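Local coordinates for putative HTH-type transcriptional regulator PH0061 (Pyrococcus horikoshii, PDB 2DBB), which probably binds specific DNA sequences as a transcriptional regulator of the AsnC family, through a helix-turn-helix domain, at residues D8-L14 and R43-L47; Y69-K75 and Y105-L111; E88-Y94 and E126-K132. All blocks are in the same frame, centred on the assembly; numbering follows the deposited sequence.

Interaction 1 lies in the helix-turn-helix domain, interactions 2 and 3 in the domain built on the four-stranded antiparallel sheet; the centre of interaction 1 is about 32 and 35 Å from their centres, across the centre of the chain. Interaction 2 is the buried one, two strands zipped by backbone hydrogen bonds with mostly apolar side chains on both faces. Interactions 1 and 3 are partly buried and rest mainly on side chains: interaction 1 joins aliphatic packing, interaction 3 packing round a phenylalanine, to an acidic-basic cluster. Interactions 2 and 3 touch: the helices that follow strands 67-76 and 107-114 bring Ile89 onto Val109 and Phe127 onto Leu111, and both contacts reach the second subunit.

Interaction 1: D8-L14 and R43-L47; sequences DRVDMQL and RIDKL
Helices 9-18 and 37-49 cross almost perpendicularly where Asp11 faces Arg43: the axes of 9-14 and 43-47 are 83° apart and 10.7 Å at closest approach, and the two CA atoms lie 6.9 Å apart. Side chains span this distance. Arg43, extended from CG to NE, crosses Asp8 and Asp11 at about right angles and places NH1 between them, 2.7 Å from Asp8 OD2 and 3.1 Å from Asp11 OD1. Both salt bridges are bent, weak hydrogen bonds. Val10 covers one guanidinium face, its CB over the centre and CG1 3.6 Å from Arg43 NE. Asp8 is also the N-cap of helix 9-18: with CG anti to the backbone N (chi1 175°), OD2 accepts from Asp11 N at 3.1 Å and more weakly from Val10 N. Deeper in, Leu14 CD2 rests 3.8 Å from Arg43 CB and touches Ile44 CG1, while Leu47 CD2 packs against Asp11. Leu29 of helix 26-32 meets both Leu14 and Ile44, closing the core of the three-helix DNA-binding domain, whose predicted helix-turn-helix motif includes Arg43. One carboxylate oxygen, Asp8 OD2, serves both a helix start and a salt bridge, and the arginine's charge would probably help keep Asp8 and Asp11 ionised.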
loop_
_atom_site.group_PDB
_atom_site.type_symbol
_atom_site.label_atom_id
_atom_site.label_comp_id
_atom_site.label_asym_id
_atom_site.label_seq_id
_atom_site.Cartn_x
_atom_site.Cartn_y
_atom_site.Cartn_z
ATOM N N ASP B 8 -2.599 -15.241 17.975
ATOM C CA ASP B 8 -1.678 -16.372 18.107
ATOM C C ASP B 8 -0.303 -16.124 17.471
ATOM O O ASP B 8 -0.200 -15.515 16.405
ATOM C CB ASP B 8 -2.328 -17.614 17.495
ATOM C CG ASP B 8 -1.400 -18.804 17.465
ATOM O OD1 ASP B 8 -1.023 -19.299 18.548
ATOM O OD2 ASP B 8 -1.050 -19.242 16.348
ATOM N N ARG B 9 0.749 -16.609 18.129
ATOM C CA ARG B 9 2.117 -16.422 17.649
ATOM C C ARG B 9 2.388 -17.017 16.268
ATOM O O ARG B 9 3.113 -16.427 15.462
ATOM C CB ARG B 9 3.119 -17.003 18.651
ATOM C CG ARG B 9 4.568 -16.639 18.337
ATOM C CD ARG B 9 5.537 -17.180 19.385
ATOM N NE ARG B 9 6.899 -16.686 19.182
ATOM C CZ ARG B 9 7.254 -15.403 19.264
ATOM N NH1 ARG B 9 6.345 -14.478 19.548
ATOM N NH2 ARG B 9 8.517 -15.048 19.067
ATOM N N VAL B 10 1.822 -18.188 15.999
ATOM C CA VAL B 10 2.011 -18.834 14.706
ATOM C C VAL B 10 1.235 -18.101 13.614
ATOM O O VAL B 10 1.681 -18.030 12.471
ATOM C CB VAL B 10 1.563 -20.305 14.747
ATOM C CG1 VAL B 10 1.621 -20.911 13.351
ATOM C CG2 VAL B 10 2.461 -21.084 15.701
ATOM N N ASP B 11 0.072 -17.558 13.961
ATOM C CA ASP B 11 -0.721 -16.827 12.981
ATOM C C ASP B 11 0.048 -15.593 12.513
ATOM O O ASP B 11 0.036 -15.258 11.331
ATOM C CB ASP B 11 -2.067 -16.395 13.569
ATOM C CG ASP B 11 -3.010 -17.566 13.804
ATOM O OD1 ASP B 11 -3.232 -18.359 12.864
ATOM O OD2 ASP B 11 -3.541 -17.686 14.927
ATOM N N MET B 12 0.723 -14.919 13.440
ATOM C CA MET B 12 1.481 -13.728 13.080
ATOM C C MET B 12 2.650 -14.081 12.158
ATOM O O MET B 12 2.916 -13.373 11.196
ATOM C CB MET B 12 1.995 -13.016 14.334
ATOM C CG MET B 12 2.582 -11.620 14.072
ATOM S SD MET B 12 1.405 -10.381 13.410
ATOM C CE MET B 12 1.933 -10.279 11.731
ATOM N N GLN B 13 3.340 -15.179 12.446
ATOM C CA GLN B 13 4.469 -15.594 11.613
ATOM C C GLN B 13 3.960 -15.861 10.203
ATOM O O GLN B 13 4.562 -15.448 9.214
ATOM C CB GLN B 13 5.107 -16.863 12.177
ATOM C CG GLN B 13 5.599 -16.717 13.609
ATOM C CD GLN B 13 6.128 -18.021 14.183
ATOM O OE1 GLN B 13 5.562 -19.086 13.948
ATOM N NE2 GLN B 13 7.206 -17.936 14.955
ATOM N N LEU B 14 2.826 -16.546 10.140
ATOM C CA LEU B 14 2.176 -16.895 8.889
ATOM C C LEU B 14 1.863 -15.620 8.092
ATOM O O LEU B 14 2.068 -15.561 6.885
ATOM C CB LEU B 14 0.903 -17.672 9.224
ATOM C CG LEU B 14 0.286 -18.673 8.255
ATOM C CD1 LEU B 14 1.357 -19.516 7.571
ATOM C CD2 LEU B 14 -0.660 -19.558 9.044
ATOM N N ARG B 43 -5.428 -22.770 9.747
ATOM C CA ARG B 43 -5.003 -21.459 10.228
ATOM C C ARG B 43 -5.269 -20.364 9.197
ATOM O O ARG B 43 -5.856 -19.335 9.517
ATOM C CB ARG B 43 -3.522 -21.489 10.598
ATOM C CG ARG B 43 -3.247 -22.229 11.897
ATOM C CD ARG B 43 -1.761 -22.327 12.199
ATOM N NE ARG B 43 -1.517 -22.744 13.577
ATOM C CZ ARG B 43 -1.792 -22.002 14.648
ATOM N NH1 ARG B 43 -2.321 -20.791 14.507
ATOM N NH2 ARG B 43 -1.538 -22.469 15.863
ATOM N N ILE B 44 -4.842 -20.588 7.959
ATOM C CA ILE B 44 -5.056 -19.608 6.903
ATOM C C ILE B 44 -6.539 -19.386 6.672
ATOM O O ILE B 44 -6.980 -18.262 6.435
ATOM C CB ILE B 44 -4.409 -20.056 5.584
ATOM C CG1 ILE B 44 -2.892 -19.936 5.700
ATOM C CG2 ILE B 44 -4.938 -19.221 4.417
ATOM C CD1 ILE B 44 -2.157 -20.324 4.442
ATOM N N ASP B 45 -7.313 -20.458 6.757
ATOM C CA ASP B 45 -8.747 -20.356 6.546
ATOM C C ASP B 45 -9.397 -19.489 7.620
ATOM O O ASP B 45 -10.269 -18.675 7.327
ATOM C CB ASP B 45 -9.374 -21.745 6.545
ATOM C CG ASP B 45 -10.557 -21.835 5.616
ATOM O OD1 ASP B 45 -11.708 -21.685 6.082
ATOM O OD2 ASP B 45 -10.326 -22.036 4.406
ATOM N N LYS B 46 -8.961 -19.657 8.863
ATOM C CA LYS B 46 -9.507 -18.870 9.958
ATOM C C LYS B 46 -9.117 -17.403 9.778
ATOM O O LYS B 46 -9.931 -16.504 9.981
ATOM C CB LYS B 46 -8.982 -19.392 11.298
ATOM C CG LYS B 46 -9.711 -18.836 12.510
ATOM C CD LYS B 46 -11.205 -19.162 12.448
ATOM C CE LYS B 46 -11.926 -18.712 13.711
ATOM N NZ LYS B 46 -13.384 -19.021 13.667
ATOM N N LEU B 47 -7.867 -17.166 9.392
ATOM C CA LEU B 47 -7.389 -15.806 9.185
ATOM C C LEU B 47 -8.233 -15.093 8.133
ATOM O O LEU B 47 -8.558 -13.917 8.285
ATOM C CB LEU B 47 -5.914 -15.814 8.765
ATOM C CG LEU B 47 -4.925 -16.346 9.811
ATOM C CD1 LEU B 47 -3.510 -16.278 9.260
ATOM C CD2 LEU B 47 -5.031 -15.532 11.089
#

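Interaction 2: Y69-K75 and Y105-L111; sequences YAIVLIK and YNIIVRL
Tyr69-Lys75 and Ile107-Leu111 are neighbouring central strands of the four-stranded antiparallel sheet in the ferredoxin-like alpha+beta domain of this AsnC-family protein. Ala70-Leu111, Val72-Val109 and Ile74-Ile107 are the hydrogen-bonded pairs; Val72 N to Val109 O, 2.7 Å and 172° at the hydrogen, is among the straightest links. Asn106 and Ile107 both face Ile74, a classic beta bulge in which Ile74 O takes a good bond from Ile107 N and a weak one from Asn106 N. Asn106 OD1 turns instead to Ser76 N.

Arg110 runs across the sheet surface that also carries Ile71, Leu73 and Ile108. Its CB lies 4.0 Å from Ile71 CD1, and CG lies near both that methyl and Tyr69 CD1. CD lies over the Tyr69 ring, 3.6 Å from CE1, as a CH-pi contact. The bend at chi3 (-66°) then carries CZ almost straight above the ring, 4.3 Å from its centroid, a cation-pi contact with the two planes 62° apart. Ile71 CD1 covers one guanidinium face, 3.8 Å from Arg110 NH2. Arg110 NH1, above the rim of the tyrosine ring and 3.2 Å from Tyr69 CG, forms a salt bridge with Glu99 of the second subunit. At the other end Leu73 CB sits over the centre of the Tyr105 ring; in the dimer Leu73 also packs on Tyr105 of the second subunit.

The other surface, with Val72, Ile74, Val109 and Leu111, is covered by helices 79-89 and 117-129: Ile89 packs on Val109, and Phe127 on Val72 and Leu111. Back among the residues alongside Arg110, Leu73 and Ile108 point the same way, with Leu73 CD2 and Ile108 CD1 pressed to 3.4 Å, tighter than a usual methyl contact.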
loop_
_atom_site.group_PDB
_atom_site.type_symbol
_atom_site.label_atom_id
_atom_site.label_comp_id
_atom_site.label_asym_id
_atom_site.label_seq_id
_atom_site.Cartn_x
_atom_site.Cartn_y
_atom_site.Cartn_z
ATOM N N TYR B 69 1.812 7.528 -9.041
ATOM C CA TYR B 69 0.950 7.737 -7.887
ATOM C C TYR B 69 0.756 9.216 -7.620
ATOM O O TYR B 69 1.566 10.056 -8.017
ATOM C CB TYR B 69 1.555 7.133 -6.614
ATOM C CG TYR B 69 1.401 5.644 -6.451
ATOM C CD1 TYR B 69 0.166 5.025 -6.640
ATOM C CD2 TYR B 69 2.480 4.854 -6.047
ATOM C CE1 TYR B 69 0.005 3.657 -6.427
ATOM C CE2 TYR B 69 2.331 3.487 -5.834
ATOM C CZ TYR B 69 1.087 2.894 -6.023
ATOM O OH TYR B 69 0.924 1.544 -5.791
ATOM N N ALA B 70 -0.334 9.518 -6.932
ATOM C CA ALA B 70 -0.650 10.870 -6.515
ATOM C C ALA B 70 -1.263 10.674 -5.143
ATOM O O ALA B 70 -2.025 9.730 -4.927
ATOM C CB ALA B 70 -1.656 11.517 -7.458
ATOM N N ILE B 71 -0.894 11.536 -4.204
ATOM C CA ILE B 71 -1.444 11.455 -2.867
ATOM C C ILE B 71 -2.279 12.713 -2.711
ATOM O O ILE B 71 -1.816 13.809 -3.019
ATOM C CB ILE B 71 -0.344 11.456 -1.780
ATOM C CG1 ILE B 71 0.549 10.214 -1.917
ATOM C CG2 ILE B 71 -0.981 11.505 -0.408
ATOM C CD1 ILE B 71 -0.148 8.903 -1.611
ATOM N N VAL B 72 -3.516 12.543 -2.264
ATOM C CA VAL B 72 -4.403 13.676 -2.048
ATOM C C VAL B 72 -4.645 13.833 -0.549
ATOM O O VAL B 72 -5.128 12.922 0.130
ATOM C CB VAL B 72 -5.734 13.485 -2.800
ATOM C CG1 VAL B 72 -6.660 14.677 -2.553
ATOM C CG2 VAL B 72 -5.452 13.337 -4.287
ATOM N N LEU B 73 -4.266 14.993 -0.038
ATOM C CA LEU B 73 -4.407 15.314 1.373
ATOM C C LEU B 73 -5.625 16.221 1.509
ATOM O O LEU B 73 -5.688 17.294 0.906
ATOM C CB LEU B 73 -3.143 16.033 1.851
ATOM C CG LEU B 73 -1.834 15.315 1.481
ATOM C CD1 LEU B 73 -0.654 16.250 1.706
ATOM C CD2 LEU B 73 -1.689 14.050 2.307
ATOM N N ILE B 74 -6.593 15.787 2.301
ATOM C CA ILE B 74 -7.815 16.560 2.461
ATOM C C ILE B 74 -8.105 16.998 3.883
ATOM O O ILE B 74 -7.974 16.219 4.823
ATOM C CB ILE B 74 -9.041 15.750 1.970
ATOM C CG1 ILE B 74 -8.840 15.312 0.519
ATOM C CG2 ILE B 74 -10.306 16.584 2.116
ATOM C CD1 ILE B 74 -9.804 14.197 0.060
ATOM N N LYS B 75 -8.503 18.258 4.030
ATOM C CA LYS B 75 -8.895 18.795 5.324
ATOM C C LYS B 75 -10.376 19.160 5.187
ATOM O O LYS B 75 -10.729 20.030 4.399
ATOM C CB LYS B 75 -8.089 20.044 5.683
ATOM C CG LYS B 75 -8.354 20.531 7.104
ATOM C CD LYS B 75 -8.039 19.422 8.102
ATOM C CE LYS B 75 -8.385 19.798 9.539
ATOM N NZ LYS B 75 -8.073 18.663 10.473
ATOM N N TYR B 105 -4.384 16.979 8.107
ATOM C CA TYR B 105 -5.344 16.525 7.104
ATOM C C TYR B 105 -6.089 15.329 7.685
ATOM O O TYR B 105 -5.467 14.410 8.227
ATOM C CB TYR B 105 -4.612 16.121 5.824
ATOM C CG TYR B 105 -3.764 17.232 5.255
ATOM C CD1 TYR B 105 -4.338 18.262 4.514
ATOM C CD2 TYR B 105 -2.386 17.273 5.487
ATOM C CE1 TYR B 105 -3.562 19.303 4.015
ATOM C CE2 TYR B 105 -1.604 18.314 4.996
ATOM C CZ TYR B 105 -2.199 19.322 4.264
ATOM O OH TYR B 105 -1.440 20.359 3.780
ATOM N N ASN B 106 -7.417 15.331 7.581
ATOM C CA ASN B 106 -8.185 14.225 8.136
ATOM C C ASN B 106 -8.490 13.114 7.136
ATOM O O ASN B 106 -8.918 12.030 7.522
ATOM C CB ASN B 106 -9.466 14.748 8.801
ATOM C CG ASN B 106 -10.334 15.562 7.862
ATOM O OD1 ASN B 106 -9.916 16.592 7.345
ATOM N ND2 ASN B 106 -11.555 15.100 7.645
ATOM N N ILE B 107 -8.254 13.367 5.853
ATOM C CA ILE B 107 -8.484 12.347 4.839
ATOM C C ILE B 107 -7.254 12.268 3.939
ATOM O O ILE B 107 -6.774 13.281 3.423
ATOM C CB ILE B 107 -9.739 12.656 3.979
ATOM C CG1 ILE B 107 -10.971 12.765 4.882
ATOM C CG2 ILE B 107 -9.973 11.532 2.969
ATOM C CD1 ILE B 107 -12.223 13.265 4.183
ATOM N N ILE B 108 -6.739 11.055 3.783
ATOM C CA ILE B 108 -5.563 10.795 2.964
ATOM C C ILE B 108 -5.957 9.795 1.894
ATOM O O ILE B 108 -6.413 8.701 2.209
ATOM C CB ILE B 108 -4.411 10.180 3.791
ATOM C CG1 ILE B 108 -4.082 11.084 4.983
ATOM C CG2 ILE B 108 -3.170 10.011 2.905
ATOM C CD1 ILE B 108 -3.675 12.468 4.586
ATOM N N VAL B 109 -5.754 10.173 0.634
ATOM C CA VAL B 109 -6.123 9.330 -0.490
ATOM C C VAL B 109 -4.976 9.059 -1.455
ATOM O O VAL B 109 -4.193 9.944 -1.763
ATOM C CB VAL B 109 -7.259 9.986 -1.305
ATOM C CG1 VAL B 109 -7.676 9.068 -2.464
ATOM C CG2 VAL B 109 -8.437 10.290 -0.396
ATOM N N ARG B 110 -4.878 7.824 -1.926
ATOM C CA ARG B 110 -3.854 7.493 -2.902
ATOM C C ARG B 110 -4.569 7.174 -4.207
ATOM O O ARG B 110 -5.532 6.407 -4.217
ATOM C CB ARG B 110 -3.018 6.279 -2.479
ATOM C CG ARG B 110 -2.025 5.851 -3.565
ATOM C CD ARG B 110 -1.268 4.573 -3.198
ATOM N NE ARG B 110 -0.375 4.756 -2.059
ATOM C CZ ARG B 110 0.789 5.400 -2.107
ATOM N NH1 ARG B 110 1.219 5.932 -3.247
ATOM N NH2 ARG B 110 1.530 5.519 -1.010
ATOM N N LEU B 111 -4.087 7.767 -5.296
ATOM C CA LEU B 111 -4.637 7.555 -6.626
ATOM C C LEU B 111 -3.585 6.933 -7.541
ATOM O O LEU B 111 -2.394 7.246 -7.436
ATOM C CB LEU B 111 -5.043 8.886 -7.264
ATOM C CG LEU B 111 -5.937 9.876 -6.526
ATOM C CD1 LEU B 111 -6.080 11.137 -7.376
ATOM C CD2 LEU B 111 -7.294 9.242 -6.244
#

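Interaction 3: E88-Y94 and E126-K132; sequences EISDIEY and EFLQRIK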
loop_
_atom_site.group_PDB
_atom_site.type_symbol
_atom_site.label_atom_id
_atom_site.label_comp_id
_atom_site.label_asym_id
_atom_site.label_seq_id
_atom_site.Cartn_x
_atom_site.Cartn_y
_atom_site.Cartn_z
ATOM N N GLU B 88 -18.135 8.673 -1.224
ATOM C CA GLU B 88 -18.179 9.166 -2.597
ATOM C C GLU B 88 -16.998 8.674 -3.436
ATOM O O GLU B 88 -17.161 8.340 -4.608
ATOM C CB GLU B 88 -18.188 10.699 -2.599
ATOM C CG GLU B 88 -19.470 11.341 -3.121
ATOM C CD GLU B 88 -19.685 11.121 -4.611
ATOM O OE1 GLU B 88 -18.843 11.575 -5.419
ATOM O OE2 GLU B 88 -20.701 10.490 -4.975
ATOM N N ILE B 89 -15.811 8.621 -2.838
ATOM C CA ILE B 89 -14.622 8.202 -3.574
ATOM C C ILE B 89 -14.163 6.756 -3.386
ATOM O O ILE B 89 -13.401 6.241 -4.203
ATOM C CB ILE B 89 -13.423 9.116 -3.233
ATOM C CG1 ILE B 89 -13.059 8.960 -1.755
ATOM C CG2 ILE B 89 -13.769 10.565 -3.553
ATOM C CD1 ILE B 89 -11.828 9.732 -1.333
ATOM N N SER B 90 -14.613 6.100 -2.323
ATOM C CA SER B 90 -14.190 4.728 -2.063
ATOM C C SER B 90 -14.509 3.721 -3.161
ATOM O O SER B 90 -13.855 2.685 -3.253
ATOM C CB SER B 90 -14.771 4.241 -0.740
ATOM O OG SER B 90 -14.165 4.923 0.345
ATOM N N ASP B 91 -15.505 4.017 -3.993
ATOM C CA ASP B 91 -15.873 3.106 -5.068
ATOM C C ASP B 91 -15.151 3.392 -6.376
ATOM O O ASP B 91 -15.252 2.607 -7.315
ATOM C CB ASP B 91 -17.382 3.139 -5.320
ATOM C CG ASP B 91 -18.180 2.716 -4.111
ATOM O OD1 ASP B 91 -17.691 1.853 -3.346
ATOM O OD2 ASP B 91 -19.302 3.240 -3.932
ATOM N N ILE B 92 -14.436 4.512 -6.448
ATOM C CA ILE B 92 -13.702 4.843 -7.666
ATOM C C ILE B 92 -12.555 3.852 -7.812
ATOM O O ILE B 92 -11.784 3.640 -6.878
ATOM C CB ILE B 92 -13.150 6.266 -7.616
ATOM C CG1 ILE B 92 -14.303 7.254 -7.419
ATOM C CG2 ILE B 92 -12.399 6.569 -8.899
ATOM C CD1 ILE B 92 -13.858 8.690 -7.246
ATOM N N GLU B 93 -12.453 3.250 -8.992
ATOM C CA GLU B 93 -11.440 2.240 -9.266
ATOM C C GLU B 93 -9.982 2.690 -9.152
ATOM O O GLU B 93 -9.129 1.942 -8.643
ATOM C CB GLU B 93 -11.679 1.625 -10.650
ATOM C CG GLU B 93 -10.904 0.332 -10.889
ATOM C CD GLU B 93 -9.439 0.559 -11.247
ATOM O OE1 GLU B 93 -8.625 -0.369 -11.044
ATOM O OE2 GLU B 93 -9.106 1.655 -11.743
ATOM N N TYR B 94 -9.688 3.900 -9.612
ATOM C CA TYR B 94 -8.315 4.381 -9.556
ATOM C C TYR B 94 -7.914 4.950 -8.193
ATOM O O TYR B 94 -6.785 5.413 -8.005
ATOM C CB TYR B 94 -8.065 5.388 -10.681
ATOM C CG TYR B 94 -8.948 6.604 -10.643
ATOM C CD1 TYR B 94 -8.685 7.650 -9.755
ATOM C CD2 TYR B 94 -10.041 6.723 -11.507
ATOM C CE1 TYR B 94 -9.479 8.782 -9.726
ATOM C CE2 TYR B 94 -10.851 7.859 -11.486
ATOM C CZ TYR B 94 -10.561 8.885 -10.591
ATOM O OH TYR B 94 -11.353 10.012 -10.542
ATOM N N GLU B 126 -10.964 15.440 -12.605
ATOM C CA GLU B 126 -12.209 14.697 -12.487
ATOM C C GLU B 126 -12.403 14.245 -11.051
ATOM O O GLU B 126 -13.488 14.382 -10.492
ATOM C CB GLU B 126 -12.210 13.467 -13.391
ATOM C CG GLU B 126 -12.271 13.768 -14.869
ATOM C CD GLU B 126 -13.064 12.720 -15.624
ATOM O OE1 GLU B 126 -12.775 11.514 -15.455
ATOM O OE2 GLU B 126 -13.980 13.104 -16.386
ATOM N N PHE B 127 -11.346 13.701 -10.455
ATOM C CA PHE B 127 -11.425 13.235 -9.081
ATOM C C PHE B 127 -11.771 14.367 -8.124
ATOM O O PHE B 127 -12.639 14.224 -7.267
ATOM C CB PHE B 127 -10.099 12.601 -8.640
ATOM C CG PHE B 127 -10.079 12.228 -7.188
ATOM C CD1 PHE B 127 -10.803 11.133 -6.728
ATOM C CD2 PHE B 127 -9.392 13.013 -6.268
ATOM C CE1 PHE B 127 -10.849 10.826 -5.377
ATOM C CE2 PHE B 127 -9.432 12.715 -4.910
ATOM C CZ PHE B 127 -10.162 11.621 -4.464
ATOM N N LEU B 128 -11.087 15.494 -8.276
ATOM C CA LEU B 128 -11.305 16.636 -7.397
ATOM C C LEU B 128 -12.734 17.183 -7.444
ATOM O O LEU B 128 -13.229 17.705 -6.445
ATOM C CB LEU B 128 -10.289 17.742 -7.719
ATOM C CG LEU B 128 -8.831 17.322 -7.465
ATOM C CD1 LEU B 128 -7.883 18.404 -7.925
ATOM C CD2 LEU B 128 -8.628 17.013 -5.985
ATOM N N GLN B 129 -13.396 17.065 -8.592
ATOM C CA GLN B 129 -14.770 17.551 -8.706
ATOM C C GLN B 129 -15.652 16.816 -7.707
ATOM O O GLN B 129 -16.652 17.351 -7.235
ATOM C CB GLN B 129 -15.315 17.339 -10.125
ATOM C CG GLN B 129 -14.646 18.210 -11.176
ATOM C CD GLN B 129 -15.274 18.065 -12.549
ATOM O OE1 GLN B 129 -15.271 16.983 -13.141
ATOM N NE2 GLN B 129 -15.823 19.160 -13.061
ATOM N N ARG B 130 -15.258 15.588 -7.380
ATOM C CA ARG B 130 -15.997 14.754 -6.442
ATOM C C ARG B 130 -15.747 15.140 -4.993
ATOM O O ARG B 130 -16.379 14.611 -4.085
ATOM C CB ARG B 130 -15.627 13.291 -6.666
ATOM C CG ARG B 130 -16.136 12.749 -7.989
ATOM C CD ARG B 130 -15.352 11.538 -8.435
ATOM N NE ARG B 130 -15.974 10.884 -9.583
ATOM C CZ ARG B 130 -17.111 10.198 -9.521
ATOM N NH1 ARG B 130 -17.750 10.074 -8.365
ATOM N NH2 ARG B 130 -17.608 9.638 -10.615
ATOM N N ILE B 131 -14.822 16.064 -4.772
ATOM C CA ILE B 131 -14.522 16.502 -3.418
ATOM C C ILE B 131 -15.159 17.858 -3.151
ATOM O O ILE B 131 -14.677 18.889 -3.620
ATOM C CB ILE B 131 -13.002 16.614 -3.184
ATOM C CG1 ILE B 131 -12.336 15.267 -3.462
ATOM C CG2 ILE B 131 -12.731 17.051 -1.749
ATOM C CD1 ILE B 131 -10.839 15.300 -3.342
ATOM N N LYS B 132 -16.254 17.855 -2.402
ATOM C CA LYS B 132 -16.939 19.097 -2.086
ATOM C C LYS B 132 -16.844 19.377 -0.595
ATOM O O LYS B 132 -16.634 18.460 0.203
ATOM C CB LYS B 132 -18.422 19.022 -2.482
ATOM C CG LYS B 132 -18.711 18.575 -3.915
ATOM C CD LYS B 132 -18.866 17.063 -4.004
ATOM C CE LYS B 132 -19.349 16.637 -5.386
ATOM N NZ LYS B 132 -19.521 15.158 -5.506
#
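The C-terminal ends of helices 79-89 and 117-129 meet here, over the sheet face that both helices cover. Phe127 is the centre of the apolar part. A chi1 of 174° swings its ring away from the backbone N and in among Ile89, Ile92 and Tyr94. Ile89 CG2 approaches Phe127 CE1 obliquely at 3.5 Å, whereas Ile92 CD1 comes to the ring edge, 3.9 Å from Phe127 CD1. Tyr94 reaches across with its hydroxyl end: Phe127 CB lies 3.4 Å from Tyr94 OH, at the edge of the Tyr94 ring and near its plane.

Both helices follow sheet strands in a beta-alpha-beta-beta-alpha-beta order, the ferredoxin-like arrangement, as in the effector-binding domains of AsnC-family relatives. Beneath the helix ends, Phe127 also packs on Val95 and Val109, and Ile89 on Val98. An alanine in place of Phe127 would remove the ring and is likely to open a gap between the helix ends and the sheet, leaving Ile89 and Ile92 without their common aromatic partner.

A type I turn from Ile89 to Ile92, closed by Ile92 N to Ile89 O, brings Ile92 back toward 126-132, where its CD1 presses on Arg130 CD at 3.4 Å. Arg130, extended from CG to NE, presents its guanidinium edge to Glu88 in a salt bridge, NH1 to Glu88 OE1 3.5 Å, too loose to count as a hydrogen bond, with the carboxylate and guanidinium planes only 8° apart. Lys132 NZ forms a longer ion pair with the same Glu88 OE1, at 3.6 Å, and a weak hydrogen bond to Arg130 O.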